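Local coordinates for inositol monophosphatase family protein (Staphylococcus aureus subsp. aureus MSSA476, PDB 4I3Y), which probably hydrolyses inositol monophosphates to inositol and phosphate, a magnesium-dependent reaction that lithium inhibits, at residues Lys17-Trp22 and Leu123-Asp128. Sequence-based numbering, arbitrary orientation.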
loop_
_atom_site.group_PDB
_atom_site.type_symbol
_atom_site.label_atom_id
_atom_site.label_comp_id
_atom_site.label_asym_id
_atom_site.label_seq_id
_atom_site.Cartn_x
_atom_site.Cartn_y
_atom_site.Cartn_z
ATOM N N LYS A 17 20.351 21.272 -0.917
ATOM C CA LYS A 17 20.659 21.305 0.503
ATOM C C LYS A 17 19.602 22.088 1.287
ATOM O O LYS A 17 19.080 21.592 2.327
ATOM C CB LYS A 17 22.053 21.905 0.740
ATOM C CG LYS A 17 22.366 22.126 2.220
ATOM C CD LYS A 17 23.869 22.002 2.457
ATOM C CE LYS A 17 24.316 22.567 3.800
ATOM N NZ LYS A 17 24.773 21.437 4.655
ATOM N N LEU A 18 19.240 23.286 0.802
ATOM C CA LEU A 18 18.133 24.052 1.485
ATOM C C LEU A 18 16.786 23.276 1.536
ATOM O O LEU A 18 16.087 23.283 2.554
ATOM C CB LEU A 18 17.878 25.393 0.843
ATOM C CG LEU A 18 18.470 26.725 1.329
ATOM C CD1 LEU A 18 19.416 26.537 2.487
ATOM C CD2 LEU A 18 19.034 27.571 0.173
ATOM N N ILE A 19 16.412 22.674 0.412
ATOM C CA ILE A 19 15.087 22.032 0.340
ATOM C C ILE A 19 15.090 20.793 1.256
ATOM O O ILE A 19 14.179 20.636 2.108
ATOM C CB ILE A 19 14.742 21.606 -1.097
ATOM C CG1 ILE A 19 14.594 22.807 -2.042
ATOM C CG2 ILE A 19 13.415 20.853 -1.105
ATOM C CD1 ILE A 19 13.397 23.663 -1.683
ATOM N N CYS A 20 16.112 19.928 1.105
ATOM C CA CYS A 20 16.128 18.702 1.891
ATOM C C CYS A 20 16.071 19.051 3.330
ATOM O O CYS A 20 15.459 18.355 4.124
ATOM C CB CYS A 20 17.365 17.844 1.669
ATOM S SG CYS A 20 17.398 17.020 0.110
ATOM N N SER A 21 16.757 20.121 3.700
ATOM C CA SER A 21 16.796 20.554 5.102
ATOM C C SER A 21 15.393 21.058 5.625
ATOM O O SER A 21 14.919 20.698 6.746
ATOM C CB SER A 21 17.933 21.580 5.232
ATOM O OG SER A 21 17.923 22.067 6.539
ATOM N N TRP A 22 14.690 21.832 4.788
ATOM C CA TRP A 22 13.342 22.292 5.143
ATOM C C TRP A 22 12.388 21.075 5.249
ATOM O O TRP A 22 11.612 21.014 6.154
ATOM C CB TRP A 22 12.801 23.324 4.142
ATOM C CG TRP A 22 11.395 23.775 4.458
ATOM C CD1 TRP A 22 11.034 24.794 5.287
ATOM C CD2 TRP A 22 10.157 23.233 3.929
ATOM N NE1 TRP A 22 9.675 24.947 5.298
ATOM C CE2 TRP A 22 9.098 23.998 4.498
ATOM C CE3 TRP A 22 9.843 22.172 3.058
ATOM C CZ2 TRP A 22 7.757 23.739 4.243
ATOM C CZ3 TRP A 22 8.491 21.906 2.803
ATOM C CH2 TRP A 22 7.459 22.710 3.395
ATOM N N LEU A 123 14.970 20.186 -10.061
ATOM C CA LEU A 123 14.913 19.508 -8.718
ATOM C C LEU A 123 13.494 18.953 -8.494
ATOM O O LEU A 123 12.502 19.606 -8.820
ATOM C CB LEU A 123 15.257 20.442 -7.568
ATOM C CG LEU A 123 16.624 21.122 -7.540
ATOM C CD1 LEU A 123 16.637 22.190 -6.422
ATOM C CD2 LEU A 123 17.782 20.139 -7.381
ATOM N N SER A 124 13.420 17.734 -7.984
ATOM C CA SER A 124 12.123 17.085 -7.643
ATOM C C SER A 124 12.173 16.345 -6.335
ATOM O O SER A 124 13.203 15.784 -6.005
ATOM C CB SER A 124 11.710 16.117 -8.742
ATOM O OG SER A 124 11.527 16.850 -9.939
ATOM N N TYR A 125 11.058 16.333 -5.607
ATOM C CA TYR A 125 11.013 15.758 -4.297
ATOM C C TYR A 125 9.668 15.085 -4.073
ATOM O O TYR A 125 8.625 15.720 -4.331
ATOM C CB TYR A 125 11.161 16.863 -3.200
ATOM C CG TYR A 125 12.471 17.603 -3.326
ATOM C CD1 TYR A 125 13.653 17.064 -2.793
ATOM C CD2 TYR A 125 12.549 18.774 -4.072
ATOM C CE1 TYR A 125 14.874 17.712 -2.971
ATOM C CE2 TYR A 125 13.743 19.402 -4.313
ATOM C CZ TYR A 125 14.896 18.889 -3.724
ATOM O OH TYR A 125 16.036 19.560 -3.915
ATOM N N VAL A 126 9.722 13.839 -3.547
ATOM C CA VAL A 126 8.565 13.110 -3.025
ATOM C C VAL A 126 8.909 12.603 -1.632
ATOM O O VAL A 126 9.717 11.667 -1.462
ATOM C CB VAL A 126 8.088 11.948 -3.913
ATOM C CG1 VAL A 126 6.837 11.314 -3.271
ATOM C CG2 VAL A 126 7.754 12.439 -5.335
ATOM N N TYR A 127 8.308 13.240 -0.631
ATOM C CA TYR A 127 8.648 12.874 0.748
ATOM C C TYR A 127 7.592 11.986 1.308
ATOM O O TYR A 127 6.505 12.492 1.714
ATOM C CB TYR A 127 8.827 14.118 1.675
ATOM C CG TYR A 127 9.391 13.794 3.056
ATOM C CD1 TYR A 127 10.129 12.618 3.290
ATOM C CD2 TYR A 127 9.214 14.696 4.137
ATOM C CE1 TYR A 127 10.629 12.325 4.545
ATOM C CE2 TYR A 127 9.699 14.408 5.420
ATOM C CZ TYR A 127 10.400 13.236 5.603
ATOM O OH TYR A 127 10.887 12.971 6.830
ATOM N N ASP A 128 7.923 10.697 1.388
ATOM C CA ASP A 128 7.049 9.726 2.055
ATOM C C ASP A 128 7.260 9.887 3.550
ATOM O O ASP A 128 8.151 9.251 4.130
ATOM C CB ASP A 128 7.444 8.350 1.581
ATOM C CG ASP A 128 6.634 7.227 2.218
ATOM O OD1 ASP A 128 5.930 7.417 3.180
ATOM O OD2 ASP A 128 6.764 6.116 1.737
#
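Ile19 and Tyr125 illustrate how an amphipathic helix can seat itself on a β-sheet by setting a branched aliphatic side chain over the face of an aromatic ring. From the strand, Tyr125 CB leaves the backbone toward the helix, and a chi1 of -60°, which puts CG anti to the carbonyl carbon, starts the ring on its way toward Ile19. CG and CD2 already lie beneath Ile19 CG2, Tyr125 CD2 at 3.7 Å from that methyl; CD1 is the loosest of the ring atoms against it. Farther out, Tyr125 CE2 makes the closest approach, 3.5 Å from Ile19 CG2, while Tyr125 CE1, across the ring, is still under the methyl and has Cys20 SG 4.0 Å away. CZ stays under the same methyl, and Tyr125 OH meets the isoleucine branch point, 3.7 Å from Ile19 CB. The methyl thus stands almost squarely above the ring centre, Ile19 CG2 being 3.6 Å from the Tyr125 centroid and 14° off the normal, a CH-pi contact. Cys20 sulfur approaches obliquely instead, giving a looser sulfur-aromatic contact. No hydrogen bond runs directly between 17-22 and 123-128, but the phenol hydroxyl is bonded to OD1 of Asp16, one turn before Cys20 on the same helix, which ties down the ring's polar tip. The contact is buried, and the Tyr125 side chain lies about 14 Å from a bound magnesium ion. Helix 12-35 here packs on strand 120-128, inside the large mixed sheet of this α/β fold: Tyr125 also touches Leu113 and Lys136 on the two flanking strands, and Ile19 reaches Phe60 and Phe63 of helix 51-67.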